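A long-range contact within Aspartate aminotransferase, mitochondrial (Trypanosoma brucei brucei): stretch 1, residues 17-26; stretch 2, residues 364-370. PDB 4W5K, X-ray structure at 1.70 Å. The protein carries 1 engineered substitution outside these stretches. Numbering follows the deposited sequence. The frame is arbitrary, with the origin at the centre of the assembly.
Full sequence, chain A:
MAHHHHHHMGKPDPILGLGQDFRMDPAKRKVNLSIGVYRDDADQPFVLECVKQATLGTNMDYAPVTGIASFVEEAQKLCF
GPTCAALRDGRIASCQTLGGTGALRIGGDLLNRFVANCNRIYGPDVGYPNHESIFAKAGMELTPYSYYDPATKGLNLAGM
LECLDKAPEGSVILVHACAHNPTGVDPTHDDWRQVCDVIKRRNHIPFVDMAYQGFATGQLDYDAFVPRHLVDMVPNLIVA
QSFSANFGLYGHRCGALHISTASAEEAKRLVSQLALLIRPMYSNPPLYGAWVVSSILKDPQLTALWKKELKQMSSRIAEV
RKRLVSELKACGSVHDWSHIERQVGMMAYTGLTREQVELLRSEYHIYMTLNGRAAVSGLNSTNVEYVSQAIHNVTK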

# COMPACT_ATOMS: atom_id res chain seq x y z
N GLY A 17 16.35 -0.22 -13.05
CA GLY A 17 17.03 -1.49 -12.89
C GLY A 17 17.62 -2.00 -14.19
O GLY A 17 17.02 -1.83 -15.25
N LEU A 18 18.80 -2.62 -14.09
CA LEU A 18 19.57 -3.12 -15.24
C LEU A 18 19.02 -4.43 -15.80
O LEU A 18 19.60 -5.01 -16.72
CB LEU A 18 21.04 -3.34 -14.84
CG LEU A 18 21.96 -2.14 -14.71
CD1 LEU A 18 23.15 -2.46 -13.81
CD2 LEU A 18 22.43 -1.69 -16.08
N GLY A 19 17.93 -4.92 -15.20
CA GLY A 19 17.36 -6.21 -15.55
C GLY A 19 17.03 -6.34 -17.02
O GLY A 19 17.26 -7.39 -17.62
N GLN A 20 16.51 -5.27 -17.61
CA GLN A 20 16.05 -5.29 -19.00
C GLN A 20 17.20 -5.60 -19.95
O GLN A 20 17.08 -6.48 -20.81
CB GLN A 20 15.40 -3.95 -19.36
N ASP A 21 18.32 -4.90 -19.79
CA ASP A 21 19.50 -5.12 -20.63
C ASP A 21 20.07 -6.51 -20.44
O ASP A 21 20.47 -7.17 -21.40
CB ASP A 21 20.57 -4.06 -20.34
CG ASP A 21 20.11 -2.66 -20.66
OD1 ASP A 21 18.89 -2.47 -20.89
OD2 ASP A 21 20.96 -1.75 -20.69
N PHE A 22 20.13 -6.96 -19.19
CA PHE A 22 20.58 -8.31 -18.89
C PHE A 22 19.71 -9.35 -19.59
O PHE A 22 20.23 -10.27 -20.22
CB PHE A 22 20.57 -8.58 -17.39
CG PHE A 22 20.74 -10.03 -17.04
CD1 PHE A 22 21.97 -10.65 -17.16
CD2 PHE A 22 19.66 -10.78 -16.62
CE1 PHE A 22 22.13 -11.98 -16.86
CE2 PHE A 22 19.80 -12.12 -16.31
CZ PHE A 22 21.04 -12.72 -16.43
N ARG A 23 18.40 -9.18 -19.47
CA ARG A 23 17.44 -10.10 -20.07
C ARG A 23 17.58 -10.11 -21.59
O ARG A 23 17.52 -11.16 -22.23
CB ARG A 23 16.01 -9.72 -19.67
N MET A 24 17.81 -8.93 -22.17
CA MET A 24 17.91 -8.81 -23.62
C MET A 24 19.26 -9.31 -24.15
O MET A 24 19.39 -9.59 -25.34
CB MET A 24 17.68 -7.36 -24.05
N ASP A 25 20.24 -9.44 -23.26
CA ASP A 25 21.59 -9.87 -23.63
C ASP A 25 21.61 -11.29 -24.21
O ASP A 25 21.21 -12.24 -23.54
CB ASP A 25 22.51 -9.80 -22.40
CG ASP A 25 23.99 -9.94 -22.75
OD1 ASP A 25 24.33 -10.71 -23.67
OD2 ASP A 25 24.82 -9.28 -22.09
N PRO A 26 22.09 -11.43 -25.46
CA PRO A 26 22.12 -12.71 -26.16
C PRO A 26 23.27 -13.64 -25.75
O PRO A 26 23.27 -14.80 -26.15
CB PRO A 26 22.29 -12.29 -27.62
CG PRO A 26 23.09 -11.04 -27.54
CD PRO A 26 22.61 -10.33 -26.30
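Stretch 2 364-370: YHIYMTL

How does the second stretch run across the first? Stretch 1 contains a short helix, residues 19 to 24, entered through Leu-18 and left at Asp-25, the first residue to abandon helical angles. Stretch 2 comes out of a helix of its own at His-365, whose positive phi of 59° marks the turn, and then extends through Ile-366 and Tyr-367. The two run in opposing order: His-365 lies by Asp-25, with CA atoms 7.8 Å apart, Tyr-367 by Phe-22, with CA atoms 6.9 Å apart, and Met-368 and Thr-369 reach Leu-18. In the extended segment the CA-to-CB bonds alternate, so that that of Tyr-367 points toward stretch 1 while those of Ile-366 and Met-368 point away.

What does Tyr-367 do on the helix? With chi1 at -72° (m) and chi2 at 72°, it lays one face of its ring against the backbone of Phe-22. The CA of Phe-22 stands 4.0 Å from the centroid of the Tyr-367 ring, 11° off the ring normal, a CH-pi contact. The same pose carries the phenol along the helix toward its C-terminal end, passing Asp-21, whose CB is 4.0 Å from CE2 of Tyr-367.

Why does Asp-25 attract two partners? Its CB points toward stretch 2, and chi1 at -168° (t) extends the carboxylate to where OD2 accepts two hydrogen bonds. OH of Tyr-367 donates to OD2 of Asp-25 at 2.7 Å, and ND1 of His-365 donates to the same OD2 of Asp-25 at 2.7 Å, with an N-H...acceptor angle of 160°. The oxygen lies near the plane of both rings, at their edges. The m rotamer of His-365, chi1 -56° with chi2 -94°, presents ND1 to the acid, so one carboxylate oxygen joins the turn to the tip of the tyrosine.

How do the remaining side chains close the contact? The CA-to-CB bond of Phe-22 points sideways to stretch 2, and its t rotamer, chi1 167°, brings the ring edge toward the face of Tyr-367 in an offset edge-to-face pair: the centroids of the Phe-22 and Tyr-367 rings are 5.8 Å apart and the planes meet at 76°. The nearest atoms are CD1 of Phe-22 and CD1 of Tyr-367, at 3.9 Å. At the other end Leu-18, with chi1 -76° (m) and chi2 157° (t), extends CD1 to 3.6 Å from O of Met-368 and 3.9 Å from CG2 of Thr-369. Met-368 thus meets the leucine through its backbone, its CA-to-CB bond pointing away.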

# COMPACT_ATOMS: atom_id res chain seq x y z
N TYR A 364 32.42 -9.47 -20.31
CA TYR A 364 32.04 -10.71 -19.64
C TYR A 364 30.54 -10.87 -19.43
O TYR A 364 30.08 -11.92 -18.96
CB TYR A 364 32.76 -10.82 -18.28
CG TYR A 364 34.25 -11.00 -18.44
CD1 TYR A 364 34.80 -12.25 -18.70
CD2 TYR A 364 35.11 -9.91 -18.37
CE1 TYR A 364 36.17 -12.42 -18.86
CE2 TYR A 364 36.49 -10.07 -18.54
CZ TYR A 364 37.01 -11.33 -18.78
OH TYR A 364 38.37 -11.51 -18.95
N HIS A 365 29.79 -9.82 -19.76
CA HIS A 365 28.33 -9.83 -19.63
C HIS A 365 27.90 -10.09 -18.19
O HIS A 365 26.88 -10.75 -17.92
CB HIS A 365 27.72 -10.86 -20.59
CG HIS A 365 28.13 -10.65 -22.02
ND1 HIS A 365 27.36 -9.92 -22.90
CD2 HIS A 365 29.23 -11.03 -22.70
CE1 HIS A 365 27.97 -9.88 -24.08
NE2 HIS A 365 29.11 -10.55 -23.98
N ILE A 366 28.70 -9.57 -17.27
CA ILE A 366 28.37 -9.54 -15.85
C ILE A 366 27.82 -8.15 -15.53
O ILE A 366 28.49 -7.14 -15.76
CB ILE A 366 29.59 -9.86 -14.98
CG1 ILE A 366 30.09 -11.29 -15.27
CG2 ILE A 366 29.27 -9.69 -13.49
CD1 ILE A 366 31.46 -11.59 -14.67
N TYR A 367 26.59 -8.11 -15.02
CA TYR A 367 25.89 -6.84 -14.81
C TYR A 367 25.83 -6.43 -13.35
O TYR A 367 25.28 -7.15 -12.52
CB TYR A 367 24.46 -6.93 -15.38
CG TYR A 367 24.40 -6.93 -16.89
CD1 TYR A 367 24.81 -8.03 -17.62
CD2 TYR A 367 23.92 -5.82 -17.58
CE1 TYR A 367 24.75 -8.03 -19.01
CE2 TYR A 367 23.87 -5.80 -18.96
CZ TYR A 367 24.28 -6.91 -19.67
OH TYR A 367 24.21 -6.89 -21.05
N MET A 368 26.40 -5.27 -13.04
CA MET A 368 26.28 -4.66 -11.73
C MET A 368 26.24 -3.15 -11.94
O MET A 368 26.61 -2.67 -13.02
CB MET A 368 27.43 -5.07 -10.79
CG MET A 368 28.76 -4.42 -11.08
SD MET A 368 30.06 -5.03 -9.96
CE MET A 368 30.12 -6.75 -10.40
N THR A 369 25.76 -2.41 -10.95
CA THR A 369 25.63 -0.96 -11.10
C THR A 369 27.02 -0.31 -11.06
O THR A 369 27.97 -0.87 -10.50
CB THR A 369 24.71 -0.35 -10.02
OG1 THR A 369 24.97 -0.95 -8.75
CG2 THR A 369 23.24 -0.58 -10.38
N LEU A 370 27.12 0.88 -11.65
CA LEU A 370 28.40 1.55 -11.89
C LEU A 370 29.15 1.96 -10.62
O LEU A 370 30.32 2.33 -10.67
CB LEU A 370 28.18 2.78 -12.76
CG LEU A 370 27.73 2.52 -14.20
CD1 LEU A 370 27.52 3.84 -14.91
CD2 LEU A 370 28.75 1.67 -14.92